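Local coordinates for uncharacterized conserved protein (Thermotoga maritima, PDB 2ZBV) that binds adenosine and probably cleaves S-adenosyl-L-methionine with a small nucleophile such as chloride or hydroxide, at residues 110-118 with 130-138; 196-207 with 255-263. All coordinates share one frame; numbering follows the deposited sequence.

Contact 1: residues 110-118 with 130-138; sequences EIENRELFY and DIFAPVAAH
Phe117 lies flat against Ile131 of helix 127-140. Ile131 CG1 sits over the ring centre, 4.0 Å from the centroid and 3° off the normal, a CH-pi contact. The opposite face of the ring is covered by Arg114 CA. Phe117 CG stands anti to its own carbonyl carbon (chi1 -61°), which lays the ring alongside Ile131, both side chains pointing the same way. Ile131 CG2, anti to the backbone N, reaches Phe117 CE1 at 3.6 Å and also touches Ile111 CG2. Ile111 then meets Val135 tip to tip, CG2 to CG2 at 3.9 Å. Its CD1 crosses to the Phe132 ring, which packs on Val66 of the adenosine pocket. Were Phe117 an alanine, Ile131 would probably lose its flat cover and a gap would open between the helix and the 3-10 turn at 114-116.

Further along the helix, Leu116 CD2 rests over one face of the His138 ring, 4.2 Å from its centroid. Water 1 lies in the plane of that ring, 2.8 Å from His138 NE2, and donates to Phe117 O. The one direct hydrogen bond between the two segments runs from Tyr118 N to Asp130 O, 3.0 Å and nearly straight at 170°. Asp130 OD1 lies at the edge of the Tyr118 ring, 3.2 Å from CD2, while Asp130 OD2 bonds Ser123. Tyr118 OH bonds Asp56 of the second subunit. The loop after strand 105-110 thus packs on helix 127-140 within the N-terminal domain by mainly apolar chemistry, with Tyr118 N paired to Asp130 O and water 1 bridging Phe117 O and His138 NE2.

Contact 2: residues 196-207 with 255-263; sequences SVDFDDVVRVRV and EGDEIEICR
Arg206 and Glu260 face each other as a hydrogen-bonded antiparallel pair. Arg206 N gives an almost straight bond to Glu260 O, 2.6 Å long, and Glu260 N returns one to Arg206 O. Arg204 and Cys262 repeat the exchange: Arg204 N donates to Cys262 O at 3.0 Å, and Cys262 N to Arg204 O. The side chains of Arg206 and Glu260 also pair. The arginine chain bends at chi3 (64°), bringing its guanidinium face over the carboxylate, with Arg206 NH2 2.7 Å from Glu260 OE1. No N-H points at that oxygen, so the pairing is of charges alone. Glu260 OE1 has a second salt bridge, to Lys169.

Strand 258-262 lies between strands 202-207 and 169-177 in the mixed sheet of the C-terminal domain. Val205, Ile259 and Ile261 lie on the other face from Arg206 and Glu260. Val205 CG1 meets Ile259 CD1 at 3.9 Å, and Val203 CG2 touches Ile261 CG2. Ile261 also packs on Phe192 of helix 189-192.

At the chain end, Arg263 folds back toward the type II turn 198-201. Arg263 NH1 makes a salt bridge to Asp201 OD1 at 3.6 Å. Water 2 accepts from Val202 N and donates to Asp201 OD1; its distance to Arg263 NH2 is doubtfully short. Asp198 N donates to the anti lone pair of Asp201 OD2, 2.8 Å away.

In the fold
Contact 1 closes before contact 2 opens, so the two follow in series along the chain. They lie on opposite sides of its centre, with their own centres 45 Å apart and nearest atoms about 21 Å apart. They share no sheet. Contact 1 belongs to the N-terminal domain, where the loop after strand 105-110 meets helix 127-140. Contact 2 joins two strands of the C-terminal domain's sheet. Adenosine is bound by residues of both domains. Measured between side chains, Phe132 of contact 1 is about 4 Å from the adenosine-binding Asp68, and Val205 of contact 2 about 10 Å from Val242. The two contacts thus belong to different domains, each of which supplies residues that bind adenosine.

Contact 1: residues 110-118 with 130-138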
loop_
_atom_site.group_PDB
_atom_site.type_symbol
_atom_site.label_atom_id
_atom_site.label_comp_id
_atom_site.label_asym_id
_atom_site.label_seq_id
_atom_site.Cartn_x
_atom_site.Cartn_y
_atom_site.Cartn_z
ATOM N N GLU A 110 15.038 -23.246 -15.895
ATOM C CA GLU A 110 15.547 -21.941 -16.257
ATOM C C GLU A 110 14.502 -21.403 -17.224
ATOM O O GLU A 110 13.947 -22.153 -18.032
ATOM C CB GLU A 110 16.911 -22.033 -16.942
ATOM C CG GLU A 110 17.350 -20.702 -17.556
ATOM C CD GLU A 110 18.830 -20.657 -17.876
ATOM O OE1 GLU A 110 19.440 -21.738 -18.035
ATOM O OE2 GLU A 110 19.381 -19.535 -17.979
ATOM N N ILE A 111 14.196 -20.119 -17.116
ATOM C CA ILE A 111 13.217 -19.510 -17.993
ATOM C C ILE A 111 13.900 -19.259 -19.340
ATOM O O ILE A 111 14.711 -18.344 -19.474
ATOM C CB ILE A 111 12.695 -18.182 -17.389
ATOM C CG1 ILE A 111 12.010 -18.469 -16.041
ATOM C CG2 ILE A 111 11.732 -17.501 -18.352
ATOM C CD1 ILE A 111 11.504 -17.237 -15.307
ATOM N N GLU A 112 13.578 -20.090 -20.327
ATOM C CA GLU A 112 14.175 -19.969 -21.653
ATOM C C GLU A 112 13.135 -19.791 -22.748
ATOM O O GLU A 112 13.449 -19.309 -23.833
ATOM C CB GLU A 112 15.010 -21.212 -21.960
ATOM C CG GLU A 112 16.076 -21.521 -20.927
ATOM C CD GLU A 112 16.797 -22.823 -21.223
ATOM O OE1 GLU A 112 16.121 -23.869 -21.309
ATOM O OE2 GLU A 112 18.037 -22.803 -21.368
ATOM N N ASN A 113 11.897 -20.182 -22.464
ATOM C CA ASN A 113 10.824 -20.072 -23.445
ATOM C C ASN A 113 10.433 -18.623 -23.671
ATOM O O ASN A 113 9.565 -18.091 -22.979
ATOM C CB ASN A 113 9.595 -20.854 -22.985
ATOM C CG ASN A 113 8.587 -21.046 -24.094
ATOM O OD1 ASN A 113 8.554 -20.278 -25.059
ATOM N ND2 ASN A 113 7.747 -22.066 -23.960
ATOM N N ARG A 114 11.056 -17.995 -24.663
ATOM C CA ARG A 114 10.791 -16.597 -24.973
ATOM C C ARG A 114 9.340 -16.314 -25.347
ATOM O O ARG A 114 8.907 -15.163 -25.340
ATOM C CB ARG A 114 11.712 -16.128 -26.103
ATOM C CG ARG A 114 13.193 -16.306 -25.803
ATOM C CD ARG A 114 14.057 -15.704 -26.905
ATOM N NE ARG A 114 14.105 -14.246 -26.837
ATOM C CZ ARG A 114 14.770 -13.565 -25.908
ATOM N NH1 ARG A 114 15.448 -14.209 -24.966
ATOM N NH2 ARG A 114 14.761 -12.238 -25.919
ATOM N N GLU A 115 8.586 -17.359 -25.670
ATOM C CA GLU A 115 7.185 -17.183 -26.048
ATOM C C GLU A 115 6.294 -16.815 -24.859
ATOM O O GLU A 115 5.144 -16.404 -25.033
ATOM C CB GLU A 115 6.664 -18.461 -26.716
ATOM C CG GLU A 115 7.390 -18.799 -28.011
ATOM C CD GLU A 115 7.341 -17.655 -29.008
ATOM O OE1 GLU A 115 6.224 -17.282 -29.429
ATOM O OE2 GLU A 115 8.416 -17.121 -29.366
ATOM N N LEU A 116 6.834 -16.955 -23.655
ATOM C CA LEU A 116 6.092 -16.642 -22.441
ATOM C C LEU A 116 6.282 -15.182 -22.015
ATOM O O LEU A 116 5.561 -14.681 -21.144
ATOM C CB LEU A 116 6.548 -17.567 -21.312
ATOM C CG LEU A 116 6.440 -19.069 -21.614
ATOM C CD1 LEU A 116 7.044 -19.871 -20.465
ATOM C CD2 LEU A 116 4.975 -19.446 -21.830
ATOM N N PHE A 117 7.238 -14.503 -22.640
ATOM C CA PHE A 117 7.544 -13.112 -22.303
ATOM C C PHE A 117 6.456 -12.128 -22.695
ATOM O O PHE A 117 5.632 -12.408 -23.561
ATOM C CB PHE A 117 8.866 -12.682 -22.963
ATOM C CG PHE A 117 10.066 -13.482 -22.518
ATOM C CD1 PHE A 117 9.940 -14.502 -21.578
ATOM C CD2 PHE A 117 11.326 -13.197 -23.027
ATOM C CE1 PHE A 117 11.048 -15.223 -21.148
ATOM C CE2 PHE A 117 12.444 -13.912 -22.605
ATOM C CZ PHE A 117 12.306 -14.927 -21.662
ATOM N N TYR A 118 6.465 -10.969 -22.044
ATOM C CA TYR A 118 5.504 -9.906 -22.315
ATOM C C TYR A 118 5.958 -9.174 -23.576
ATOM O O TYR A 118 5.140 -8.678 -24.347
ATOM C CB TYR A 118 5.434 -8.958 -21.106
ATOM C CG TYR A 118 4.844 -7.582 -21.352
ATOM C CD1 TYR A 118 3.564 -7.421 -21.883
ATOM C CD2 TYR A 118 5.563 -6.432 -21.011
ATOM C CE1 TYR A 118 3.012 -6.136 -22.067
ATOM C CE2 TYR A 118 5.031 -5.159 -21.188
ATOM C CZ TYR A 118 3.756 -5.014 -21.715
ATOM O OH TYR A 118 3.237 -3.748 -21.870
ATOM N N ASP A 130 8.693 -7.783 -17.817
ATOM C CA ASP A 130 8.838 -8.431 -19.113
ATOM C C ASP A 130 9.038 -9.931 -19.158
ATOM O O ASP A 130 8.757 -10.555 -20.184
ATOM C CB ASP A 130 9.972 -7.757 -19.889
ATOM C CG ASP A 130 9.763 -6.264 -20.034
ATOM O OD1 ASP A 130 8.589 -5.835 -20.050
ATOM O OD2 ASP A 130 10.767 -5.523 -20.143
ATOM N N ILE A 131 9.510 -10.508 -18.059
ATOM C CA ILE A 131 9.771 -11.940 -18.014
ATOM C C ILE A 131 9.122 -12.683 -16.845
ATOM O O ILE A 131 8.411 -13.668 -17.048
ATOM C CB ILE A 131 11.289 -12.211 -17.969
ATOM C CG1 ILE A 131 11.976 -11.578 -19.189
ATOM C CG2 ILE A 131 11.546 -13.720 -17.910
ATOM C CD1 ILE A 131 13.498 -11.791 -19.235
ATOM N N PHE A 132 9.374 -12.217 -15.623
ATOM C CA PHE A 132 8.834 -12.876 -14.436
ATOM C C PHE A 132 7.323 -12.847 -14.287
ATOM O O PHE A 132 6.700 -13.891 -14.081
ATOM C CB PHE A 132 9.477 -12.297 -13.169
ATOM C CG PHE A 132 10.952 -12.565 -13.064
ATOM C CD1 PHE A 132 11.439 -13.870 -13.115
ATOM C CD2 PHE A 132 11.853 -11.517 -12.905
ATOM C CE1 PHE A 132 12.802 -14.127 -13.013
ATOM C CE2 PHE A 132 13.224 -11.759 -12.802
ATOM C CZ PHE A 132 13.700 -13.063 -12.854
ATOM N N ALA A 133 6.731 -11.658 -14.382
ATOM C CA ALA A 133 5.287 -11.539 -14.224
ATOM C C ALA A 133 4.518 -12.376 -15.244
ATOM O O ALA A 133 3.657 -13.166 -14.872
ATOM C CB ALA A 133 4.857 -10.066 -14.305
ATOM N N PRO A 134 4.819 -12.220 -16.543
ATOM C CA PRO A 134 4.073 -13.028 -17.514
ATOM C C PRO A 134 4.257 -14.532 -17.319
ATOM O O PRO A 134 3.316 -15.310 -17.505
ATOM C CB PRO A 134 4.589 -12.514 -18.865
ATOM C CG PRO A 134 5.958 -11.957 -18.544
ATOM C CD PRO A 134 5.721 -11.274 -17.221
ATOM N N VAL A 135 5.461 -14.947 -16.939
ATOM C CA VAL A 135 5.714 -16.361 -16.702
ATOM C C VAL A 135 4.847 -16.859 -15.543
ATOM O O VAL A 135 4.217 -17.923 -15.636
ATOM C CB VAL A 135 7.206 -16.614 -16.405
ATOM C CG1 VAL A 135 7.402 -17.992 -15.787
ATOM C CG2 VAL A 135 8.002 -16.521 -17.708
ATOM N N ALA A 136 4.795 -16.084 -14.460
ATOM C CA ALA A 136 3.973 -16.459 -13.313
ATOM C C ALA A 136 2.515 -16.518 -13.757
ATOM O O ALA A 136 1.771 -17.410 -13.353
ATOM C CB ALA A 136 4.135 -15.440 -12.182
ATOM N N ALA A 137 2.113 -15.559 -14.587
ATOM C CA ALA A 137 0.745 -15.505 -15.085
ATOM C C ALA A 137 0.379 -16.769 -15.865
ATOM O O ALA A 137 -0.706 -17.317 -15.676
ATOM C CB ALA A 137 0.548 -14.281 -15.965
ATOM N N HIS A 138 1.279 -17.222 -16.739
ATOM C CA HIS A 138 1.032 -18.430 -17.537
ATOM C C HIS A 138 0.985 -19.679 -16.653
ATOM O O HIS A 138 0.116 -20.539 -16.817
ATOM C CB HIS A 138 2.119 -18.603 -18.618
ATOM C CG HIS A 138 2.022 -17.618 -19.744
ATOM N ND1 HIS A 138 0.920 -17.537 -20.569
ATOM C CD2 HIS A 138 2.885 -16.665 -20.174
ATOM C CE1 HIS A 138 1.107 -16.573 -21.455
ATOM N NE2 HIS A 138 2.292 -16.029 -21.238
HETATM O O HOH W 1 3.037 -13.772 -22.785
#

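Contact 2: residues 196-207 with 255-263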
loop_
_atom_site.group_PDB
_atom_site.type_symbol
_atom_site.label_atom_id
_atom_site.label_comp_id
_atom_site.label_asym_id
_atom_site.label_seq_id
_atom_site.Cartn_x
_atom_site.Cartn_y
_atom_site.Cartn_z
ATOM N N SER A 196 14.619 -26.324 27.461
ATOM C CA SER A 196 13.811 -26.619 28.636
ATOM C C SER A 196 13.380 -25.319 29.314
ATOM O O SER A 196 13.696 -25.066 30.478
ATOM C CB SER A 196 14.583 -27.502 29.625
ATOM O OG SER A 196 15.687 -26.818 30.193
ATOM N N VAL A 197 12.676 -24.491 28.552
ATOM C CA VAL A 197 12.154 -23.224 29.044
ATOM C C VAL A 197 10.658 -23.302 28.822
ATOM O O VAL A 197 10.186 -24.083 27.999
ATOM C CB VAL A 197 12.704 -22.020 28.254
ATOM C CG1 VAL A 197 14.182 -21.850 28.525
ATOM C CG2 VAL A 197 12.460 -22.222 26.771
ATOM N N ASP A 198 9.905 -22.497 29.551
ATOM C CA ASP A 198 8.467 -22.525 29.405
ATOM C C ASP A 198 7.891 -21.142 29.648
ATOM O O ASP A 198 8.582 -20.246 30.131
ATOM C CB ASP A 198 7.874 -23.534 30.392
ATOM C CG ASP A 198 6.365 -23.647 30.279
ATOM O OD1 ASP A 198 5.867 -23.914 29.161
ATOM O OD2 ASP A 198 5.680 -23.475 31.313
ATOM N N PHE A 199 6.629 -20.964 29.289
ATOM C CA PHE A 199 5.971 -19.695 29.500
ATOM C C PHE A 199 6.028 -19.397 30.997
ATOM O O PHE A 199 5.847 -20.291 31.823
ATOM C CB PHE A 199 4.533 -19.779 28.996
ATOM C CG PHE A 199 4.436 -19.966 27.508
ATOM C CD1 PHE A 199 4.832 -18.951 26.644
ATOM C CD2 PHE A 199 3.997 -21.173 26.970
ATOM C CE1 PHE A 199 4.796 -19.130 25.265
ATOM C CE2 PHE A 199 3.956 -21.368 25.589
ATOM C CZ PHE A 199 4.359 -20.341 24.733
ATOM N N ASP A 200 6.302 -18.138 31.324
ATOM C CA ASP A 200 6.430 -17.652 32.696
ATOM C C ASP A 200 7.886 -17.666 33.136
ATOM O O ASP A 200 8.240 -17.061 34.152
ATOM C CB ASP A 200 5.591 -18.470 33.679
ATOM C CG ASP A 200 4.110 -18.324 33.431
ATOM O OD1 ASP A 200 3.686 -17.202 33.076
ATOM O OD2 ASP A 200 3.371 -19.318 33.600
ATOM N N ASP A 201 8.732 -18.368 32.390
ATOM C CA ASP A 201 10.147 -18.368 32.732
ATOM C C ASP A 201 10.683 -17.010 32.297
ATOM O O ASP A 201 9.992 -16.231 31.632
ATOM C CB ASP A 201 10.910 -19.471 31.991
ATOM C CG ASP A 201 10.940 -20.792 32.758
ATOM O OD1 ASP A 201 11.278 -20.782 33.961
ATOM O OD2 ASP A 201 10.642 -21.844 32.153
ATOM N N VAL A 202 11.914 -16.722 32.689
ATOM C CA VAL A 202 12.557 -15.478 32.319
ATOM C C VAL A 202 13.886 -15.870 31.709
ATOM O O VAL A 202 14.615 -16.689 32.268
ATOM C CB VAL A 202 12.799 -14.570 33.540
ATOM C CG1 VAL A 202 13.699 -13.417 33.158
ATOM C CG2 VAL A 202 11.474 -14.037 34.060
ATOM N N VAL A 203 14.194 -15.303 30.549
ATOM C CA VAL A 203 15.445 -15.612 29.886
ATOM C C VAL A 203 16.224 -14.336 29.638
ATOM O O VAL A 203 15.700 -13.229 29.804
ATOM C CB VAL A 203 15.203 -16.334 28.531
ATOM C CG1 VAL A 203 14.387 -17.603 28.761
ATOM C CG2 VAL A 203 14.483 -15.411 27.558
ATOM N N ARG A 204 17.480 -14.500 29.244
ATOM C CA ARG A 204 18.340 -13.370 28.953
ATOM C C ARG A 204 18.545 -13.215 27.447
ATOM O O ARG A 204 18.913 -14.162 26.745
ATOM C CB ARG A 204 19.688 -13.536 29.663
ATOM C CG ARG A 204 19.644 -13.178 31.149
ATOM C CD ARG A 204 21.018 -13.314 31.806
ATOM N NE ARG A 204 21.043 -12.783 33.171
ATOM C CZ ARG A 204 21.027 -11.488 33.479
ATOM N NH1 ARG A 204 20.988 -10.571 32.519
ATOM N NH2 ARG A 204 21.045 -11.104 34.750
ATOM N N VAL A 205 18.280 -12.014 26.954
ATOM C CA VAL A 205 18.435 -11.720 25.543
ATOM C C VAL A 205 19.704 -10.899 25.404
ATOM O O VAL A 205 19.829 -9.833 26.008
ATOM C CB VAL A 205 17.237 -10.910 25.011
ATOM C CG1 VAL A 205 17.437 -10.589 23.537
ATOM C CG2 VAL A 205 15.948 -11.695 25.218
ATOM N N ARG A 206 20.653 -11.398 24.621
ATOM C CA ARG A 206 21.904 -10.680 24.446
ATOM C C ARG A 206 22.080 -10.137 23.035
ATOM O O ARG A 206 22.074 -10.891 22.061
ATOM C CB ARG A 206 23.090 -11.584 24.798
ATOM C CG ARG A 206 24.362 -10.808 25.118
ATOM C CD ARG A 206 25.563 -11.722 25.300
ATOM N NE ARG A 206 25.886 -12.433 24.067
ATOM C CZ ARG A 206 27.002 -13.127 23.873
ATOM N NH1 ARG A 206 27.914 -13.204 24.836
ATOM N NH2 ARG A 206 27.208 -13.748 22.716
ATOM N N VAL A 207 22.225 -8.819 22.934
ATOM C CA VAL A 207 22.431 -8.153 21.653
ATOM C C VAL A 207 23.748 -7.400 21.763
ATOM O O VAL A 207 23.879 -6.480 22.570
ATOM C CB VAL A 207 21.289 -7.147 21.325
ATOM C CG1 VAL A 207 20.003 -7.891 21.033
ATOM C CG2 VAL A 207 21.081 -6.192 22.486
ATOM N N GLU A 255 17.920 -5.677 11.462
ATOM C CA GLU A 255 17.966 -6.954 10.774
ATOM C C GLU A 255 19.402 -7.363 10.454
ATOM O O GLU A 255 20.211 -6.545 10.026
ATOM C CB GLU A 255 17.134 -6.873 9.499
ATOM C CG GLU A 255 15.643 -6.942 9.775
ATOM C CD GLU A 255 14.802 -6.364 8.655
ATOM O OE1 GLU A 255 15.240 -6.435 7.487
ATOM O OE2 GLU A 255 13.695 -5.856 8.941
ATOM N N GLY A 256 19.709 -8.635 10.681
ATOM C CA GLY A 256 21.045 -9.136 10.416
ATOM C C GLY A 256 21.891 -9.260 11.671
ATOM O O GLY A 256 22.816 -10.072 11.725
ATOM N N ASP A 257 21.575 -8.460 12.684
ATOM C CA ASP A 257 22.320 -8.477 13.936
ATOM C C ASP A 257 22.245 -9.818 14.656
ATOM O O ASP A 257 21.187 -10.450 14.716
ATOM C CB ASP A 257 21.811 -7.374 14.866
ATOM C CG ASP A 257 22.179 -5.987 14.385
ATOM O OD1 ASP A 257 22.656 -5.864 13.237
ATOM O OD2 ASP A 257 21.983 -5.017 15.150
ATOM N N GLU A 258 23.381 -10.248 15.198
ATOM C CA GLU A 258 23.455 -11.505 15.930
ATOM C C GLU A 258 22.674 -11.358 17.224
ATOM O O GLU A 258 22.709 -10.311 17.860
ATOM C CB GLU A 258 24.906 -11.857 16.271
ATOM C CG GLU A 258 25.774 -12.238 15.084
ATOM C CD GLU A 258 27.161 -12.709 15.504
ATOM O OE1 GLU A 258 27.962 -13.079 14.617
ATOM O OE2 GLU A 258 27.450 -12.710 16.720
ATOM N N ILE A 259 21.970 -12.407 17.618
ATOM C CA ILE A 259 21.213 -12.344 18.852
ATOM C C ILE A 259 21.347 -13.662 19.604
ATOM O O ILE A 259 21.311 -14.741 19.013
ATOM C CB ILE A 259 19.721 -12.017 18.574
ATOM C CG1 ILE A 259 19.031 -11.608 19.875
ATOM C CG2 ILE A 259 19.020 -13.213 17.953
ATOM C CD1 ILE A 259 17.638 -11.032 19.664
ATOM N N GLU A 260 21.518 -13.558 20.914
ATOM C CA GLU A 260 21.675 -14.726 21.757
ATOM C C GLU A 260 20.630 -14.730 22.862
ATOM O O GLU A 260 20.324 -13.691 23.442
ATOM C CB GLU A 260 23.081 -14.726 22.358
ATOM C CG GLU A 260 23.267 -15.648 23.545
ATOM C CD GLU A 260 24.648 -15.510 24.163
ATOM O OE1 GLU A 260 25.638 -15.831 23.471
ATOM O OE2 GLU A 260 24.740 -15.076 25.335
ATOM N N ILE A 261 20.086 -15.907 23.146
ATOM C CA ILE A 261 19.080 -16.053 24.182
ATOM C C ILE A 261 19.494 -17.151 25.160
ATOM O O ILE A 261 19.437 -18.340 24.837
ATOM C CB ILE A 261 17.717 -16.391 23.554
ATOM C CG1 ILE A 261 17.354 -15.316 22.528
ATOM C CG2 ILE A 261 16.644 -16.460 24.632
ATOM C CD1 ILE A 261 16.271 -15.724 21.576
ATOM N N CYS A 262 19.919 -16.735 26.351
ATOM C CA CYS A 262 20.365 -17.651 27.397
ATOM C C CYS A 262 19.246 -18.089 28.326
ATOM O O CYS A 262 18.365 -17.302 28.678
ATOM C CB CYS A 262 21.463 -17.002 28.245
ATOM S SG CYS A 262 23.046 -16.778 27.416
ATOM N N ARG A 263 19.305 -19.351 28.738
ATOM C CA ARG A 263 18.315 -19.915 29.648
ATOM C C ARG A 263 18.510 -19.225 30.997
ATOM O O ARG A 263 19.629 -18.714 31.230
ATOM C CB ARG A 263 18.549 -21.423 29.794
ATOM C CG ARG A 263 17.296 -22.294 29.803
ATOM C CD ARG A 263 16.490 -22.167 31.087
ATOM N NE ARG A 263 15.802 -20.884 31.192
ATOM C CZ ARG A 263 14.963 -20.559 32.172
ATOM N NH1 ARG A 263 14.702 -21.425 33.145
ATOM N NH2 ARG A 263 14.386 -19.366 32.179
ATOM O OXT ARG A 263 17.560 -19.210 31.808
HETATM O O HOH W 2 12.994 -18.769 34.175
HETATM O O HOH W 3 24.683 -11.069 20.608
#